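Long-range contacts in fungal protease inhibitor-1 (Antheraea mylitta, PDB 3BT4), which inhibits trypsin, chymotrypsin and proteases of the fungi Aspergillus oryzae and Rhizopus oryzae: residues Ser16-Ala21 with Cys39-Val44; Cys43-Arg48 with Pro64-Gln69. All blocks are in the same frame, centred on the assembly; numbering follows the deposited sequence.

Contact 1: residues Ser16-Ala21 with Cys39-Val44; sequences SPIARA and CCPACV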
loop_
_atom_site.group_PDB
_atom_site.type_symbol
_atom_site.label_atom_id
_atom_site.label_comp_id
_atom_site.label_asym_id
_atom_site.label_seq_id
_atom_site.Cartn_x
_atom_site.Cartn_y
_atom_site.Cartn_z
ATOM N N SER A 16 -0.437 12.144 -11.103
ATOM C CA SER A 16 -1.749 12.699 -10.802
ATOM C C SER A 16 -2.181 12.396 -9.374
ATOM O O SER A 16 -3.170 11.678 -9.175
ATOM C CB SER A 16 -2.782 12.162 -11.792
ATOM O OG SER A 16 -2.334 12.312 -13.135
ATOM N N PRO A 17 -1.470 12.972 -8.379
ATOM C CA PRO A 17 -1.640 12.549 -6.989
ATOM C C PRO A 17 -2.964 13.044 -6.439
ATOM O O PRO A 17 -3.406 14.142 -6.793
ATOM C CB PRO A 17 -0.473 13.229 -6.265
ATOM C CG PRO A 17 -0.218 14.483 -7.067
ATOM C CD PRO A 17 -0.513 14.092 -8.502
ATOM N N ILE A 18 -3.606 12.231 -5.611
ATOM C CA ILE A 18 -4.792 12.681 -4.908
ATOM C C ILE A 18 -4.343 13.550 -3.732
ATOM O O ILE A 18 -3.230 13.399 -3.228
ATOM C CB ILE A 18 -5.639 11.497 -4.371
ATOM C CG1 ILE A 18 -4.894 10.783 -3.241
ATOM C CG2 ILE A 18 -6.035 10.556 -5.502
ATOM C CD1 ILE A 18 -5.688 9.802 -2.503
ATOM N N ALA A 19 -5.226 14.445 -3.298
ATOM C CA ALA A 19 -4.997 15.276 -2.126
ATOM C C ALA A 19 -5.423 14.541 -0.860
ATOM O O ALA A 19 -6.281 13.669 -0.893
ATOM C CB ALA A 19 -5.739 16.615 -2.258
ATOM N N ARG A 20 -4.795 14.899 0.248
ATOM C CA ARG A 20 -5.155 14.379 1.562
ATOM C C ARG A 20 -6.615 14.695 1.885
ATOM O O ARG A 20 -7.351 13.861 2.408
ATOM C CB ARG A 20 -4.230 14.977 2.628
ATOM C CG ARG A 20 -4.542 14.509 4.022
ATOM C CD ARG A 20 -3.492 14.919 5.006
ATOM N NE ARG A 20 -3.446 16.361 5.184
ATOM C CZ ARG A 20 -2.958 16.964 6.268
ATOM N NH1 ARG A 20 -2.469 16.259 7.264
ATOM N NH2 ARG A 20 -2.949 18.285 6.334
ATOM N N ALA A 21 -6.998 15.919 1.525
ATOM C CA ALA A 21 -8.340 16.487 1.651
ATOM C C ALA A 21 -9.454 15.721 0.930
ATOM O O ALA A 21 -10.627 16.010 1.144
ATOM C CB ALA A 21 -8.302 17.960 1.123
ATOM N N CYS A 39 5.047 5.602 -4.929
ATOM C CA CYS A 39 5.264 7.045 -5.128
ATOM C C CYS A 39 3.997 7.889 -5.028
ATOM O O CYS A 39 4.074 9.104 -4.788
ATOM C CB CYS A 39 5.960 7.294 -6.471
ATOM S SG CYS A 39 7.589 6.498 -6.551
ATOM N N CYS A 40 2.841 7.245 -5.187
ATOM C CA CYS A 40 1.555 7.951 -5.144
ATOM C C CYS A 40 0.775 7.780 -3.834
ATOM O O CYS A 40 0.691 6.677 -3.283
ATOM C CB CYS A 40 0.672 7.563 -6.329
ATOM S SG CYS A 40 1.255 8.171 -7.949
ATOM N N PRO A 41 0.182 8.880 -3.346
ATOM C CA PRO A 41 -0.719 8.833 -2.188
ATOM C C PRO A 41 -1.967 8.004 -2.493
ATOM O O PRO A 41 -2.318 7.835 -3.645
ATOM C CB PRO A 41 -1.093 10.311 -1.986
ATOM C CG PRO A 41 -0.842 10.945 -3.356
ATOM C CD PRO A 41 0.334 10.247 -3.875
ATOM N N ALA A 42 -2.624 7.485 -1.461
ATOM C CA ALA A 42 -3.854 6.709 -1.646
ATOM C C ALA A 42 -4.806 6.889 -0.477
ATOM O O ALA A 42 -4.383 7.175 0.641
ATOM C CB ALA A 42 -3.523 5.251 -1.804
ATOM N N CYS A 43 -6.097 6.720 -0.743
ATOM C CA CYS A 43 -7.081 6.577 0.321
ATOM C C CYS A 43 -7.239 5.073 0.523
ATOM O O CYS A 43 -7.736 4.367 -0.354
ATOM C CB CYS A 43 -8.396 7.256 -0.062
ATOM S SG CYS A 43 -8.150 9.023 -0.585
ATOM N N VAL A 44 -6.751 4.576 1.658
ATOM C CA VAL A 44 -6.697 3.127 1.872
ATOM C C VAL A 44 -7.771 2.578 2.826
ATOM O O VAL A 44 -8.249 3.263 3.731
ATOM C CB VAL A 44 -5.272 2.656 2.280
ATOM C CG1 VAL A 44 -4.238 3.241 1.319
ATOM C CG2 VAL A 44 -4.941 3.054 3.685
HETATM O O HOH W 1 -2.530 9.514 -5.806
#

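Contact 2: residues Cys43-Arg48 with Pro64-Gln69; sequences CVTLLR and PSAVCQ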
loop_
_atom_site.group_PDB
_atom_site.type_symbol
_atom_site.label_atom_id
_atom_site.label_comp_id
_atom_site.label_asym_id
_atom_site.label_seq_id
_atom_site.Cartn_x
_atom_site.Cartn_y
_atom_site.Cartn_z
ATOM N N CYS A 43 -6.097 6.720 -0.743
ATOM C CA CYS A 43 -7.081 6.577 0.321
ATOM C C CYS A 43 -7.239 5.073 0.523
ATOM O O CYS A 43 -7.736 4.367 -0.354
ATOM C CB CYS A 43 -8.396 7.256 -0.062
ATOM S SG CYS A 43 -8.150 9.023 -0.585
ATOM N N VAL A 44 -6.751 4.576 1.658
ATOM C CA VAL A 44 -6.697 3.127 1.872
ATOM C C VAL A 44 -7.771 2.578 2.826
ATOM O O VAL A 44 -8.249 3.263 3.731
ATOM C CB VAL A 44 -5.272 2.656 2.280
ATOM C CG1 VAL A 44 -4.238 3.241 1.319
ATOM C CG2 VAL A 44 -4.941 3.054 3.685
ATOM N N THR A 45 -8.146 1.328 2.574
ATOM C CA THR A 45 -9.024 0.563 3.437
ATOM C C THR A 45 -8.197 -0.482 4.195
ATOM O O THR A 45 -7.313 -1.108 3.632
ATOM C CB THR A 45 -10.132 -0.089 2.579
ATOM O OG1 THR A 45 -10.975 0.955 2.071
ATOM C CG2 THR A 45 -10.985 -1.110 3.375
ATOM N N LEU A 46 -8.472 -0.666 5.486
ATOM C CA LEU A 46 -7.744 -1.697 6.239
ATOM C C LEU A 46 -8.568 -2.948 6.498
ATOM O O LEU A 46 -9.783 -2.880 6.755
ATOM C CB LEU A 46 -7.137 -1.151 7.542
ATOM C CG LEU A 46 -6.189 0.057 7.433
ATOM C CD1 LEU A 46 -5.705 0.498 8.803
ATOM C CD2 LEU A 46 -5.011 -0.217 6.492
ATOM N N LEU A 47 -7.882 -4.089 6.421
ATOM C CA LEU A 47 -8.507 -5.398 6.557
ATOM C C LEU A 47 -8.074 -6.109 7.827
ATOM O O LEU A 47 -6.957 -5.931 8.315
ATOM C CB LEU A 47 -8.198 -6.262 5.335
ATOM C CG LEU A 47 -8.365 -5.624 3.948
ATOM C CD1 LEU A 47 -7.600 -6.422 2.948
ATOM C CD2 LEU A 47 -9.806 -5.498 3.521
ATOM N N ARG A 48 -8.989 -6.911 8.356
ATOM C CA ARG A 48 -8.781 -7.651 9.582
ATOM C C ARG A 48 -8.086 -8.990 9.337
ATOM O O ARG A 48 -8.047 -9.493 8.215
ATOM C CB ARG A 48 -10.133 -7.915 10.256
ATOM C CG ARG A 48 -10.991 -6.693 10.543
ATOM C CD ARG A 48 -10.450 -5.940 11.709
ATOM N NE ARG A 48 -11.462 -5.100 12.346
ATOM C CZ ARG A 48 -12.269 -5.518 13.322
ATOM N NH1 ARG A 48 -12.200 -6.774 13.759
ATOM N NH2 ARG A 48 -13.136 -4.673 13.862
ATOM N N PRO A 64 -2.829 -2.490 -4.172
ATOM C CA PRO A 64 -4.261 -2.356 -3.878
ATOM C C PRO A 64 -4.489 -1.365 -2.744
ATOM O O PRO A 64 -3.658 -1.263 -1.844
ATOM C CB PRO A 64 -4.675 -3.768 -3.439
ATOM C CG PRO A 64 -3.405 -4.437 -3.008
ATOM C CD PRO A 64 -2.318 -3.837 -3.852
ATOM N N SER A 65 -5.607 -0.644 -2.796
ATOM C CA SER A 65 -5.945 0.334 -1.766
ATOM C C SER A 65 -6.473 -0.310 -0.503
ATOM O O SER A 65 -6.585 0.334 0.530
ATOM C CB SER A 65 -6.961 1.336 -2.306
ATOM O OG SER A 65 -6.333 2.129 -3.301
ATOM N N ALA A 66 -6.806 -1.586 -0.587
ATOM C CA ALA A 66 -7.309 -2.315 0.564
ATOM C C ALA A 66 -6.185 -3.210 1.023
ATOM O O ALA A 66 -5.775 -4.122 0.315
ATOM C CB ALA A 66 -8.547 -3.130 0.190
ATOM N N VAL A 67 -5.678 -2.935 2.211
ATOM C CA VAL A 67 -4.496 -3.631 2.706
ATOM C C VAL A 67 -4.726 -4.180 4.115
ATOM O O VAL A 67 -5.584 -3.687 4.843
ATOM C CB VAL A 67 -3.214 -2.734 2.610
ATOM C CG1 VAL A 67 -2.733 -2.618 1.144
ATOM C CG2 VAL A 67 -3.442 -1.361 3.237
ATOM N N CYS A 68 -3.989 -5.213 4.490
ATOM C CA CYS A 68 -4.089 -5.759 5.845
ATOM C C CYS A 68 -3.691 -4.721 6.887
ATOM O O CYS A 68 -2.750 -3.941 6.664
ATOM C CB CYS A 68 -3.212 -7.009 5.989
ATOM S SG CYS A 68 -3.655 -8.280 4.810
ATOM N N GLN A 69 -4.396 -4.709 8.010
ATOM C CA GLN A 69 -4.099 -3.746 9.064
ATOM C C GLN A 69 -2.809 -4.147 9.782
ATOM O O GLN A 69 -2.749 -5.192 10.436
ATOM C CB GLN A 69 -5.277 -3.600 10.036
ATOM C CG GLN A 69 -5.146 -2.440 11.033
ATOM C CD GLN A 69 -6.467 -2.061 11.713
ATOM O OE1 GLN A 69 -7.329 -2.910 11.967
ATOM N NE2 GLN A 69 -6.627 -0.775 12.010
#

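Contact 1: residues Ser16-Ala21 with Cys39-Val44
P17 and I18 lie against P41 and C43 through small apolar contacts, with one water molecule as the polar link. On the apolar side, two prolines meet: P17 CB stands 3.7 Å from P41 CG. I18 does the rest. Its CG1 occupies the position between backbone N and carbonyl carbon (chi1 69°), coming 4.0 Å from P41 CB, and the I18 and P41 side chains run alongside each other, pointing opposite ways. CD1 continues to the strand, where it meets the sulfur of C43; the modelled 3.2 Å between I18 CD1 and C43 SG is very close, so its exact value is doubtful. That sulfur is bonded to C23, which I18 also touches. An alanine in place of I18 lacks CG1 and CD1, which would probably leave the C43 sulfur without its apolar neighbour from this loop and open a gap beside P41 CB.

The backbone adds two things. I18 O sits 3.4 Å from P41 CG, a contact of oxygen with ring carbon. The water accepts a hydrogen bond from I18 N at 2.9 Å and donates one to P41 O at 2.7 Å, bridging loop and strand.

The loop thus rests on strand 40-47 without pairing with it: a surface contact made of methyl, ring and sulfur packing, with one water satisfying I18 N and P41 O.

Contact 2: residues Cys43-Arg48 with Pro64-Gln69
L46 turns its CG anti to its own carbonyl carbon (chi1 -56°), while Q69 sends CG anti to its backbone N (chi1 -170°) and runs extended beyond it. The two side chains cross at about a right angle, with L46 CD1 lying 3.6 Å from NE2 of Q69 and also against its CG. The other branch, L46 CD2, meets V67 CG2 at 3.8 Å on the same face of the sheet, and H33 touches V67 there too. T45, A66, L47 and C68 point to the opposite face. L47 lies over the neighbouring backbone, its CG 3.5 Å from V67 O, and its CD2 comes near A66 CB.

Underneath runs a ladder of four backbone hydrogen bonds. T45 N donates to S65 O and T45 O accepts from V67 N, both at 2.8 Å; two residues on, L47 N reaches V67 O while L47 O receives Q69 N at 2.9 Å. Each of the two residues thus uses both its N-H and its C=O. V67 O has a further, softer partner in L46 CA at 3.3 Å, and S65 O likewise faces V44 CA.

Such staggered bonding, in which T45 and L47 each bridge the residues flanking A66 and C68, is the signature of a parallel strand pair. Here strand 66-68 forms the outer edge of a small mixed sheet, with strand 40-47 in the middle and strand 28-30 antiparallel beyond it. The C68-C79 disulfide ties this edge to the C-terminal hairpin.

Overall arrangement
From the N terminus the chain passes helix 8-11 and enters the loop of 16-21, then makes strands 28-30 and 33-34 before returning along strand 40-47, where contact 1 closes a loop of 17 residues. Contact 2 starts on the same strand: from 43-48 the chain goes through 15 residues without helix or strand and comes back as 64-69, running parallel to where it left. The two loops follow one another, sharing C43 and V44, so they chain rather than nest. Strand 40-47 joins both: its first half carries the N-terminal loop, its second half the edge strand 66-68, with the contact centres about 14 Å apart.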